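Local coordinates for phosphoribosylaminoimidazole carboxylase (Bombyx mori, PDB 4JA0), which is a bifunctional enzyme of purine biosynthesis, probably carboxylating aminoimidazole ribonucleotide and then joining the product to aspartate to give SAICAR, at residues A[218-223]-A[251-256]; A[106-111]-A[189-194]; A[308-313]-A[334-339]; A[283-288]-A[325-330]. All coordinates share one frame; numbering follows the deposited sequence.

In the fold
The four contacts fall into two pairs, one in each half of this bifunctional chain. Interactions 1 and 2 lie in the SAICAR synthetase part, with centres about 14 Å apart. They share a sheet in which strands 216-220 and 188-200 are neighbours. W219 joins them: its O lies 2.6 Å from A189 N, probably a hydrogen bond, and its ring packs on I191 and L106. A sulfate sits beside interaction 2. Interactions 3 and 4 lie in the AIR carboxylase part, about 15 Å apart between centres. They touch where G337 CA packs on A328 CB at 3.5 Å. Between the pairs, the centres of interactions 2 and 4 are about 41 Å apart.

Interaction 1: A[218-223]-A[251-256]; sequences LWPSGD and FAWVKD
V254 holds CG1 anti to its backbone N (chi1 167°), which leaves CG2 anti to the carbonyl carbon and beside the backbone N. CG2 is the methyl that faces strand 216-220. On the strand, L218 has CD1 anti to its own CA (chi2 -175°), and this extended branch is carried out toward the helix. The two side chains meet tip to tip, with L218 CD1 4.0 Å from V254 CG2. The backbones stay well apart: L218 CA and V254 CA are 9.2 Å from each other. A second, looser contact lies beside this one. The ring of P220 approaches the indole of W253 obliquely, and P220 CG is 4.3 Å from W253 CZ3 on the six-membered ring. W253 is exposed, while L218 and V254 are buried, so the contact runs from the interior to the surface. It is wholly apolar, and no hydrogen bond crosses it. After P220 the chain reverses through two overlapping turns. The first is type II, from W219 to G222, and the second is type I', from P220 to D223. D223 N donates to P220 O at 2.9 Å and closes the second turn. The contact sets the end of strand 216-220 against the last turns of helix 241-257. W183 of helix 162-183 touches both L218 and V254. C188, where strand 188-200 begins, touches L218 and W253. I59 of helix 57-74 packs against F251, A252 and K255 of helix 241-257.

Interaction 2: A[106-111]-A[189-194]; sequences LATGSF and ALIDMK. With SO4 (sulfate ion), chain J.
L106 and T108 belong to the segment that leads into helix 110-114, whose N-terminal end holds a sulfate, and they pack on I191 and D192 of strand 188-200. L106 CD1 lies 3.5 Å from I191 CG1, the two side chains meeting at a slant. T108 has OG1 anti to its backbone N (chi1 -163°), which turns CG2 to the strand. The side chains of T108 and I191 cross at about a right angle, with T108 CG2 3.7 Å from I191 CG2. The same methyl lies 3.6 Å from D192 OD1. Both polar groups have partners nearby: T108 OG1 is hydrogen-bonded to E120, and D192 OD1 forms a salt bridge with R217. S110 OG donates to sulfate O3 at 2.8 Å. S110 N also faces the sulfate, but its shortest modelled distance is doubtful. R104 NH1 binds the ion as well. The sulfate probably comes from the crystallisation liquor, and it may mark a place suited to a phosphate. I191 makes backbone hydrogen bonds to R105, just after strand 100-104, and to R217 of strand 216-220. L190 and M193 pack on F176 and L179 of helix 162-183.

Interaction 3: A[308-313]-A[334-339]; sequences EETLRI and NGLGPV
T310 OG1 is gripped by three groups, S302 O, T301 OG1 and A306 O, while the methyl of the same side chain makes the contact with L336. These bonds help fix the rotation of T310. CG2 stands anti to the backbone N, and it meets L336 CD1 at 4.1 Å. The two side chains pass at an oblique angle. L336 reaches this place because its CG is anti to its backbone N (chi1 -175°). The next residue, L311, reaches V339, about one turn on from L336: L311 CD2 lies 4.4 Å from V339 CG1. Both pairs are loose apolar contacts, and no hydrogen bond joins the segments. The start of helix 336-343 is held by N334. Its OD1 accepts from G337 N at 3.0 Å, a capping bond that is nearly straight (165° at the hydrogen). N334 ND2 is in turn hydrogen-bonded to S365 OG. The contact also lies at a subunit boundary of the assembly. L311 packs on T307 of a neighbouring subunit, and V339 packs on A303 of the same neighbouring subunit. Within the chain, both helices are connections of the parallel alpha/beta sheet: helix 307-317 leads from strand 296-300 to 323-329, and helix 336-343 from 323-329 to 348-350. F272 of strand 267-273 touches both I313 and L336.

Interaction 4: A[283-288]-A[325-330]; sequences QKIAKA and VFIAVA
I285, I327 and V329 meet with no flat group between them: all three are branched aliphatic side chains. F326 carries the one ring in the two segments, and the F326 side chain packs on V270 and T344 instead of the helix. Within 283-288, I285 makes all the contacts. Its CG2 lies 3.8 Å from I327 CD1. Its CD1 reaches further along the strand, 3.9 Å from V329 CG2 and 4.0 Å from I327 CG2. I285 runs antiparallel alongside both partners, so its two branches are spread along I327 instead of meeting it end to end. I285 has CG1 anti to the carbonyl carbon (chi1 -58°), while CG2 stands anti to the backbone N; this turns CG2 to the tip of I327 and lets CD1 reach both I327 and V329. I327 and V329 face the helix, and A328 between them points away, the alternation of a beta strand. The fold here is a parallel alpha/beta sheet with strand order 2-1-3-4-5. Helix 279-291 forms the beta-alpha-beta crossover from strand 267-273 to strand 296-300. Its residue I285 nevertheless packs on strand 323-329, which neighbours 267-273 in the sheet. V271 of strand 267-273 touches both I327 and V329. The backbone of I327 is hydrogen-bonded to V270. V329 also touches H281 and C282 of helix 279-291. P380 of helix 380-391 packs against I285, and A384 of that helix packs on A288.

Interaction 1: A[218-223]-A[251-256]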
loop_
_atom_site.group_PDB
_atom_site.type_symbol
_atom_site.label_atom_id
_atom_site.label_comp_id
_atom_site.label_asym_id
_atom_site.label_seq_id
_atom_site.Cartn_x
_atom_site.Cartn_y
_atom_site.Cartn_z
ATOM N N LEU A 218 -28.359 -3.431 -51.991
ATOM C CA LEU A 218 -29.215 -2.895 -50.940
ATOM C C LEU A 218 -30.522 -3.635 -50.800
ATOM O O LEU A 218 -31.278 -3.720 -51.757
ATOM C CB LEU A 218 -29.543 -1.427 -51.237
ATOM C CG LEU A 218 -29.013 -0.379 -50.262
ATOM C CD1 LEU A 218 -29.528 0.996 -50.619
ATOM C CD2 LEU A 218 -29.462 -0.749 -48.877
ATOM N N TRP A 219 -30.827 -4.128 -49.602
ATOM C CA TRP A 219 -32.143 -4.730 -49.390
ATOM C C TRP A 219 -32.983 -3.980 -48.345
ATOM O O TRP A 219 -32.627 -3.916 -47.172
ATOM C CB TRP A 219 -31.994 -6.190 -48.956
ATOM C CG TRP A 219 -31.287 -7.066 -49.954
ATOM C CD1 TRP A 219 -30.904 -6.732 -51.224
ATOM C CD2 TRP A 219 -30.890 -8.429 -49.762
ATOM N NE1 TRP A 219 -30.288 -7.800 -51.829
ATOM C CE2 TRP A 219 -30.267 -8.857 -50.955
ATOM C CE3 TRP A 219 -30.997 -9.330 -48.695
ATOM C CZ2 TRP A 219 -29.742 -10.144 -51.105
ATOM C CZ3 TRP A 219 -30.493 -10.606 -48.848
ATOM C CH2 TRP A 219 -29.874 -11.004 -50.046
ATOM N N PRO A 220 -34.136 -3.446 -48.769
ATOM C CA PRO A 220 -35.072 -2.890 -47.788
ATOM C C PRO A 220 -35.696 -4.007 -46.979
ATOM O O PRO A 220 -36.043 -5.052 -47.548
ATOM C CB PRO A 220 -36.136 -2.216 -48.659
ATOM C CG PRO A 220 -35.408 -1.865 -49.922
ATOM C CD PRO A 220 -34.444 -3.008 -50.142
ATOM N N SER A 221 -35.799 -3.794 -45.665
ATOM C CA SER A 221 -36.373 -4.775 -44.739
ATOM C C SER A 221 -35.606 -6.085 -44.751
ATOM O O SER A 221 -36.113 -7.104 -44.280
ATOM C CB SER A 221 -37.861 -5.026 -45.026
ATOM O OG SER A 221 -38.642 -3.881 -44.717
ATOM N N GLY A 222 -34.389 -6.051 -45.297
ATOM C CA GLY A 222 -33.570 -7.241 -45.407
ATOM C C GLY A 222 -34.197 -8.233 -46.369
ATOM O O GLY A 222 -33.837 -9.417 -46.381
ATOM N N ASP A 223 -35.123 -7.733 -47.190
ATOM C CA ASP A 223 -35.837 -8.557 -48.152
ATOM C C ASP A 223 -35.159 -8.433 -49.501
ATOM O O ASP A 223 -35.232 -7.386 -50.152
ATOM C CB ASP A 223 -37.308 -8.134 -48.236
ATOM C CG ASP A 223 -38.161 -9.112 -49.030
ATOM O OD1 ASP A 223 -37.677 -10.217 -49.365
ATOM O OD2 ASP A 223 -39.325 -8.768 -49.326
ATOM N N PHE A 251 -32.995 3.880 -58.357
ATOM C CA PHE A 251 -31.822 4.658 -57.969
ATOM C C PHE A 251 -32.207 6.025 -57.417
ATOM O O PHE A 251 -31.496 6.575 -56.576
ATOM C CB PHE A 251 -30.859 4.846 -59.151
ATOM C CG PHE A 251 -30.142 3.582 -59.577
ATOM C CD1 PHE A 251 -29.100 3.643 -60.494
ATOM C CD2 PHE A 251 -30.496 2.339 -59.053
ATOM C CE1 PHE A 251 -28.425 2.488 -60.885
ATOM C CE2 PHE A 251 -29.834 1.178 -59.445
ATOM C CZ PHE A 251 -28.792 1.252 -60.354
ATOM N N ALA A 252 -33.314 6.582 -57.908
ATOM C CA ALA A 252 -33.802 7.876 -57.432
ATOM C C ALA A 252 -34.286 7.759 -55.993
ATOM O O ALA A 252 -34.053 8.656 -55.175
ATOM C CB ALA A 252 -34.916 8.404 -58.328
ATOM N N TRP A 253 -34.932 6.638 -55.681
ATOM C CA TRP A 253 -35.398 6.390 -54.322
ATOM C C TRP A 253 -34.221 6.359 -53.353
ATOM O O TRP A 253 -34.295 6.923 -52.264
ATOM C CB TRP A 253 -36.190 5.082 -54.249
ATOM C CG TRP A 253 -36.769 4.805 -52.880
ATOM C CD1 TRP A 253 -37.906 5.343 -52.341
ATOM C CD2 TRP A 253 -36.246 3.911 -51.893
ATOM N NE1 TRP A 253 -38.116 4.845 -51.077
ATOM C CE2 TRP A 253 -37.111 3.962 -50.780
ATOM C CE3 TRP A 253 -35.123 3.085 -51.835
ATOM C CZ2 TRP A 253 -36.882 3.215 -49.623
ATOM C CZ3 TRP A 253 -34.906 2.344 -50.688
ATOM C CH2 TRP A 253 -35.779 2.415 -49.600
ATOM N N VAL A 254 -33.149 5.683 -53.747
ATOM C CA VAL A 254 -31.950 5.621 -52.937
ATOM C C VAL A 254 -31.290 6.996 -52.769
ATOM O O VAL A 254 -30.896 7.350 -51.662
ATOM C CB VAL A 254 -30.943 4.602 -53.519
ATOM C CG1 VAL A 254 -29.579 4.772 -52.880
ATOM C CG2 VAL A 254 -31.460 3.172 -53.333
ATOM N N LYS A 255 -31.165 7.768 -53.853
ATOM C CA LYS A 255 -30.605 9.128 -53.762
ATOM C C LYS A 255 -31.429 9.973 -52.807
ATOM O O LYS A 255 -30.900 10.826 -52.092
ATOM C CB LYS A 255 -30.553 9.810 -55.131
ATOM N N ASP A 256 -32.734 9.728 -52.809
ATOM C CA ASP A 256 -33.642 10.468 -51.951
ATOM C C ASP A 256 -33.482 10.034 -50.487
ATOM O O ASP A 256 -33.446 10.865 -49.579
ATOM C CB ASP A 256 -35.085 10.294 -52.435
#

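Interaction 2: A[106-111]-A[189-194]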
loop_
_atom_site.group_PDB
_atom_site.type_symbol
_atom_site.label_atom_id
_atom_site.label_comp_id
_atom_site.label_asym_id
_atom_site.label_seq_id
_atom_site.Cartn_x
_atom_site.Cartn_y
_atom_site.Cartn_z
ATOM N N LEU A 106 -23.496 -10.799 -45.991
ATOM C CA LEU A 106 -24.261 -11.998 -46.294
ATOM C C LEU A 106 -23.646 -12.676 -47.485
ATOM O O LEU A 106 -22.931 -12.039 -48.256
ATOM C CB LEU A 106 -25.684 -11.622 -46.697
ATOM C CG LEU A 106 -26.676 -11.116 -45.673
ATOM C CD1 LEU A 106 -27.956 -10.821 -46.361
ATOM C CD2 LEU A 106 -26.906 -12.209 -44.661
ATOM N N ALA A 107 -23.935 -13.962 -47.658
ATOM C CA ALA A 107 -23.548 -14.656 -48.885
ATOM C C ALA A 107 -24.607 -14.443 -49.980
ATOM O O ALA A 107 -25.781 -14.825 -49.832
ATOM C CB ALA A 107 -23.338 -16.137 -48.621
ATOM N N THR A 108 -24.193 -13.810 -51.073
ATOM C CA THR A 108 -25.069 -13.656 -52.225
ATOM C C THR A 108 -24.212 -13.326 -53.428
ATOM O O THR A 108 -23.003 -13.134 -53.286
ATOM C CB THR A 108 -26.099 -12.531 -52.023
ATOM O OG1 THR A 108 -27.165 -12.671 -52.972
ATOM C CG2 THR A 108 -25.428 -11.172 -52.194
ATOM N N GLY A 109 -24.834 -13.258 -54.604
ATOM C CA GLY A 109 -24.131 -12.879 -55.817
ATOM C C GLY A 109 -23.156 -13.915 -56.338
ATOM O O GLY A 109 -23.383 -15.131 -56.261
ATOM N N SER A 110 -22.043 -13.428 -56.866
ATOM C CA SER A 110 -21.056 -14.311 -57.450
ATOM C C SER A 110 -20.351 -15.174 -56.401
ATOM O O SER A 110 -19.746 -16.194 -56.750
ATOM C CB SER A 110 -20.017 -13.494 -58.229
ATOM O OG SER A 110 -18.913 -13.146 -57.396
ATOM N N PHE A 111 -20.446 -14.787 -55.126
ATOM C CA PHE A 111 -19.786 -15.529 -54.037
ATOM C C PHE A 111 -20.337 -16.943 -53.931
ATOM O O PHE A 111 -19.591 -17.883 -53.636
ATOM C CB PHE A 111 -19.954 -14.805 -52.697
ATOM C CG PHE A 111 -19.216 -15.451 -51.552
ATOM C CD1 PHE A 111 -17.982 -14.956 -51.140
ATOM C CD2 PHE A 111 -19.757 -16.538 -50.871
ATOM C CE1 PHE A 111 -17.304 -15.533 -50.075
ATOM C CE2 PHE A 111 -19.077 -17.129 -49.808
ATOM C CZ PHE A 111 -17.850 -16.627 -49.412
ATOM N N ALA A 189 -30.973 -3.029 -45.374
ATOM C CA ALA A 189 -29.806 -3.858 -45.134
ATOM C C ALA A 189 -28.782 -3.638 -46.226
ATOM O O ALA A 189 -29.052 -3.890 -47.389
ATOM C CB ALA A 189 -30.205 -5.309 -45.072
ATOM N N LEU A 190 -27.609 -3.141 -45.852
ATOM C CA LEU A 190 -26.498 -3.061 -46.785
ATOM C C LEU A 190 -25.893 -4.446 -46.784
ATOM O O LEU A 190 -25.506 -4.963 -45.727
ATOM C CB LEU A 190 -25.487 -2.004 -46.352
ATOM C CG LEU A 190 -24.310 -1.769 -47.304
ATOM C CD1 LEU A 190 -24.809 -1.287 -48.660
ATOM C CD2 LEU A 190 -23.288 -0.778 -46.719
ATOM N N ILE A 191 -25.811 -5.044 -47.968
ATOM C CA ILE A 191 -25.480 -6.463 -48.100
ATOM C C ILE A 191 -24.047 -6.650 -48.513
ATOM O O ILE A 191 -23.352 -7.503 -47.980
ATOM C CB ILE A 191 -26.457 -7.201 -49.081
ATOM C CG1 ILE A 191 -27.566 -7.897 -48.308
ATOM C CG2 ILE A 191 -25.773 -8.313 -49.806
ATOM C CD1 ILE A 191 -28.500 -6.990 -47.653
ATOM N N ASP A 192 -23.602 -5.843 -49.463
ATOM C CA ASP A 192 -22.207 -5.864 -49.846
ATOM C C ASP A 192 -21.815 -4.556 -50.492
ATOM O O ASP A 192 -22.664 -3.704 -50.709
ATOM C CB ASP A 192 -21.858 -7.086 -50.722
ATOM C CG ASP A 192 -22.693 -7.182 -52.004
ATOM O OD1 ASP A 192 -23.372 -8.213 -52.180
ATOM O OD2 ASP A 192 -22.608 -6.282 -52.875
ATOM N N MET A 193 -20.518 -4.377 -50.737
ATOM C CA MET A 193 -20.009 -3.130 -51.306
ATOM C C MET A 193 -18.729 -3.328 -52.061
ATOM O O MET A 193 -17.983 -4.248 -51.770
ATOM C CB MET A 193 -19.658 -2.147 -50.212
ATOM C CG MET A 193 -20.721 -1.209 -49.793
ATOM S SD MET A 193 -19.754 -0.081 -48.813
ATOM C CE MET A 193 -19.095 0.916 -50.133
ATOM N N LYS A 194 -18.428 -2.393 -52.954
ATOM C CA LYS A 194 -17.132 -2.355 -53.629
ATOM C C LYS A 194 -16.622 -0.921 -53.624
ATOM O O LYS A 194 -17.368 0.020 -53.931
ATOM C CB LYS A 194 -17.244 -2.865 -55.077
HETATM S S SO4 J . -20.507 -10.304 -56.692
HETATM O O1 SO4 J . -21.279 -10.291 -57.933
HETATM O O2 SO4 J . -20.953 -11.469 -55.940
HETATM O O3 SO4 J . -19.076 -10.402 -56.990
HETATM O O4 SO4 J . -20.751 -9.097 -55.896
#

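Interaction 3: A[308-313]-A[334-339]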
loop_
_atom_site.group_PDB
_atom_site.type_symbol
_atom_site.label_atom_id
_atom_site.label_comp_id
_atom_site.label_asym_id
_atom_site.label_seq_id
_atom_site.Cartn_x
_atom_site.Cartn_y
_atom_site.Cartn_z
ATOM N N GLU A 308 -27.484 21.134 -2.081
ATOM C CA GLU A 308 -28.793 21.413 -2.657
ATOM C C GLU A 308 -28.713 21.914 -4.112
ATOM O O GLU A 308 -29.449 21.416 -4.980
ATOM C CB GLU A 308 -29.539 22.422 -1.772
ATOM C CG GLU A 308 -29.045 23.912 -1.873
ATOM C CD GLU A 308 -27.519 24.142 -1.659
ATOM O OE1 GLU A 308 -26.847 23.382 -0.914
ATOM O OE2 GLU A 308 -26.987 25.113 -2.256
ATOM N N GLU A 309 -27.781 22.826 -4.396
ATOM C CA GLU A 309 -27.649 23.410 -5.732
ATOM C C GLU A 309 -27.056 22.392 -6.716
ATOM O O GLU A 309 -27.325 22.440 -7.917
ATOM C CB GLU A 309 -26.812 24.694 -5.683
ATOM C CG GLU A 309 -26.570 25.414 -7.029
ATOM C CD GLU A 309 -27.832 26.080 -7.647
ATOM O OE1 GLU A 309 -28.929 26.020 -7.037
ATOM O OE2 GLU A 309 -27.719 26.690 -8.744
ATOM N N THR A 310 -26.234 21.484 -6.207
ATOM C CA THR A 310 -25.710 20.406 -7.022
ATOM C C THR A 310 -26.855 19.569 -7.639
ATOM O O THR A 310 -26.901 19.351 -8.856
ATOM C CB THR A 310 -24.757 19.523 -6.171
ATOM O OG1 THR A 310 -23.543 20.244 -5.922
ATOM C CG2 THR A 310 -24.422 18.229 -6.864
ATOM N N LEU A 311 -27.794 19.132 -6.805
ATOM C CA LEU A 311 -28.977 18.419 -7.275
ATOM C C LEU A 311 -29.860 19.283 -8.168
ATOM O O LEU A 311 -30.428 18.788 -9.143
ATOM C CB LEU A 311 -29.785 17.883 -6.091
ATOM C CG LEU A 311 -29.078 16.821 -5.235
ATOM C CD1 LEU A 311 -30.008 16.237 -4.179
ATOM C CD2 LEU A 311 -28.475 15.718 -6.111
ATOM N N ARG A 312 -29.981 20.569 -7.843
ATOM C CA ARG A 312 -30.824 21.455 -8.642
ATOM C C ARG A 312 -30.242 21.611 -10.062
ATOM O O ARG A 312 -30.978 21.620 -11.041
ATOM C CB ARG A 312 -31.005 22.819 -7.957
ATOM N N ILE A 313 -28.921 21.676 -10.173
ATOM C CA ILE A 313 -28.296 21.814 -11.476
ATOM C C ILE A 313 -28.475 20.545 -12.287
ATOM O O ILE A 313 -28.812 20.594 -13.470
ATOM C CB ILE A 313 -26.799 22.151 -11.353
ATOM C CG1 ILE A 313 -26.623 23.516 -10.672
ATOM C CG2 ILE A 313 -26.118 22.131 -12.713
ATOM C CD1 ILE A 313 -25.202 24.021 -10.688
ATOM N N ASN A 334 -13.907 11.859 -3.302
ATOM C CA ASN A 334 -14.961 12.140 -4.267
ATOM C C ASN A 334 -16.340 11.719 -3.769
ATOM O O ASN A 334 -16.662 10.522 -3.725
ATOM C CB ASN A 334 -14.605 11.471 -5.602
ATOM C CG ASN A 334 -15.773 11.401 -6.573
ATOM O OD1 ASN A 334 -16.655 12.277 -6.595
ATOM N ND2 ASN A 334 -15.757 10.369 -7.423
ATOM N N GLY A 335 -17.138 12.704 -3.351
ATOM C CA GLY A 335 -18.522 12.439 -2.990
ATOM C C GLY A 335 -19.484 12.872 -4.083
ATOM O O GLY A 335 -20.634 12.443 -4.118
ATOM N N LEU A 336 -18.986 13.702 -4.992
ATOM C CA LEU A 336 -19.766 14.273 -6.094
ATOM C C LEU A 336 -20.332 13.219 -7.028
ATOM O O LEU A 336 -21.538 13.196 -7.298
ATOM C CB LEU A 336 -18.882 15.239 -6.888
ATOM C CG LEU A 336 -19.450 16.064 -8.035
ATOM C CD1 LEU A 336 -20.661 16.858 -7.545
ATOM C CD2 LEU A 336 -18.372 17.007 -8.557
ATOM N N GLY A 337 -19.451 12.377 -7.557
ATOM C CA GLY A 337 -19.872 11.313 -8.442
ATOM C C GLY A 337 -20.898 10.406 -7.809
ATOM O O GLY A 337 -21.968 10.219 -8.365
ATOM N N PRO A 338 -20.572 9.831 -6.639
ATOM C CA PRO A 338 -21.524 8.954 -5.947
ATOM C C PRO A 338 -22.813 9.621 -5.573
ATOM O O PRO A 338 -23.842 8.948 -5.588
ATOM C CB PRO A 338 -20.762 8.537 -4.694
ATOM C CG PRO A 338 -19.328 8.502 -5.161
ATOM C CD PRO A 338 -19.214 9.707 -6.073
ATOM N N VAL A 339 -22.785 10.909 -5.258
ATOM C CA VAL A 339 -24.030 11.601 -4.934
ATOM C C VAL A 339 -24.896 11.785 -6.192
ATOM O O VAL A 339 -26.102 11.551 -6.143
ATOM C CB VAL A 339 -23.772 12.919 -4.138
ATOM C CG1 VAL A 339 -24.921 13.904 -4.276
ATOM C CG2 VAL A 339 -23.546 12.582 -2.670
#

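Interaction 4: A[283-288]-A[325-330]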
loop_
_atom_site.group_PDB
_atom_site.type_symbol
_atom_site.label_atom_id
_atom_site.label_comp_id
_atom_site.label_asym_id
_atom_site.label_seq_id
_atom_site.Cartn_x
_atom_site.Cartn_y
_atom_site.Cartn_z
ATOM N N GLN A 283 -11.148 20.625 -19.364
ATOM C CA GLN A 283 -10.953 21.083 -20.726
ATOM C C GLN A 283 -10.292 19.989 -21.582
ATOM O O GLN A 283 -10.603 19.866 -22.761
ATOM C CB GLN A 283 -10.150 22.387 -20.730
ATOM C CG GLN A 283 -10.981 23.589 -20.291
ATOM C CD GLN A 283 -10.174 24.873 -20.153
ATOM O OE1 GLN A 283 -10.727 25.982 -20.219
ATOM N NE2 GLN A 283 -8.864 24.731 -19.959
ATOM N N LYS A 284 -9.431 19.169 -20.976
ATOM C CA LYS A 284 -8.883 18.011 -21.674
ATOM C C LYS A 284 -9.957 16.981 -22.001
ATOM O O LYS A 284 -9.869 16.298 -23.041
ATOM C CB LYS A 284 -7.775 17.325 -20.869
ATOM C CG LYS A 284 -6.437 18.019 -20.915
ATOM C CD LYS A 284 -5.386 17.147 -20.235
ATOM C CE LYS A 284 -4.022 17.821 -20.221
ATOM N NZ LYS A 284 -2.911 16.868 -19.900
ATOM N N ILE A 285 -10.932 16.828 -21.107
ATOM C CA ILE A 285 -12.057 15.950 -21.376
ATOM C C ILE A 285 -12.873 16.569 -22.472
ATOM O O ILE A 285 -13.194 15.913 -23.463
ATOM C CB ILE A 285 -12.971 15.754 -20.157
ATOM C CG1 ILE A 285 -12.170 15.176 -18.987
ATOM C CG2 ILE A 285 -14.142 14.842 -20.519
ATOM C CD1 ILE A 285 -12.970 14.956 -17.755
ATOM N N ALA A 286 -13.170 17.851 -22.312
ATOM C CA ALA A 286 -14.014 18.542 -23.273
ATOM C C ALA A 286 -13.435 18.452 -24.686
ATOM O O ALA A 286 -14.147 18.106 -25.653
ATOM C CB ALA A 286 -14.207 20.011 -22.858
ATOM N N LYS A 287 -12.135 18.726 -24.785
ATOM C CA LYS A 287 -11.460 18.794 -26.071
ATOM C C LYS A 287 -11.611 17.467 -26.756
ATOM O O LYS A 287 -11.965 17.409 -27.918
ATOM C CB LYS A 287 -9.989 19.120 -25.871
ATOM C CG LYS A 287 -9.141 19.194 -27.104
ATOM C CD LYS A 287 -9.628 20.234 -28.055
ATOM C CE LYS A 287 -8.695 20.250 -29.221
ATOM N NZ LYS A 287 -7.304 20.315 -28.671
ATOM N N ALA A 288 -11.396 16.397 -26.005
ATOM C CA ALA A 288 -11.476 15.059 -26.558
ATOM C C ALA A 288 -12.882 14.706 -27.053
ATOM O O ALA A 288 -13.045 14.093 -28.106
ATOM C CB ALA A 288 -11.010 14.056 -25.530
ATOM N N VAL A 325 -25.197 12.255 -20.418
ATOM C CA VAL A 325 -24.110 11.628 -19.671
ATOM C C VAL A 325 -23.436 12.635 -18.757
ATOM O O VAL A 325 -23.041 13.714 -19.214
ATOM C CB VAL A 325 -23.063 11.042 -20.604
ATOM C CG1 VAL A 325 -21.883 10.569 -19.799
ATOM C CG2 VAL A 325 -23.647 9.890 -21.370
ATOM N N PHE A 326 -23.301 12.285 -17.477
ATOM C CA PHE A 326 -22.570 13.108 -16.505
ATOM C C PHE A 326 -21.163 12.601 -16.236
ATOM O O PHE A 326 -20.959 11.410 -15.970
ATOM C CB PHE A 326 -23.304 13.162 -15.176
ATOM C CG PHE A 326 -24.624 13.827 -15.250
ATOM C CD1 PHE A 326 -24.718 15.156 -15.631
ATOM C CD2 PHE A 326 -25.776 13.138 -14.907
ATOM C CE1 PHE A 326 -25.952 15.788 -15.695
ATOM C CE2 PHE A 326 -27.016 13.766 -14.957
ATOM C CZ PHE A 326 -27.106 15.089 -15.354
ATOM N N ILE A 327 -20.199 13.512 -16.280
ATOM C CA ILE A 327 -18.835 13.191 -15.875
ATOM C C ILE A 327 -18.499 13.934 -14.597
ATOM O O ILE A 327 -18.649 15.161 -14.537
ATOM C CB ILE A 327 -17.820 13.520 -16.985
ATOM C CG1 ILE A 327 -18.065 12.578 -18.181
ATOM C CG2 ILE A 327 -16.372 13.420 -16.458
ATOM C CD1 ILE A 327 -17.278 12.931 -19.414
ATOM N N ALA A 328 -18.092 13.173 -13.573
ATOM C CA ALA A 328 -17.767 13.745 -12.259
ATOM C C ALA A 328 -16.277 13.853 -12.014
ATOM O O ALA A 328 -15.574 12.834 -11.898
ATOM C CB ALA A 328 -18.429 12.943 -11.138
ATOM N N VAL A 329 -15.825 15.100 -11.886
ATOM C CA VAL A 329 -14.423 15.418 -11.625
ATOM C C VAL A 329 -14.226 16.047 -10.239
ATOM O O VAL A 329 -14.505 17.225 -10.026
ATOM C CB VAL A 329 -13.873 16.370 -12.703
ATOM C CG1 VAL A 329 -12.413 16.714 -12.430
ATOM C CG2 VAL A 329 -14.021 15.754 -14.072
ATOM N N ALA A 330 -13.735 15.258 -9.299
ATOM C CA ALA A 330 -13.533 15.759 -7.939
ATOM C C ALA A 330 -12.243 15.207 -7.343
ATOM O O ALA A 330 -12.079 13.989 -7.214
ATOM C CB ALA A 330 -14.725 15.417 -7.052
#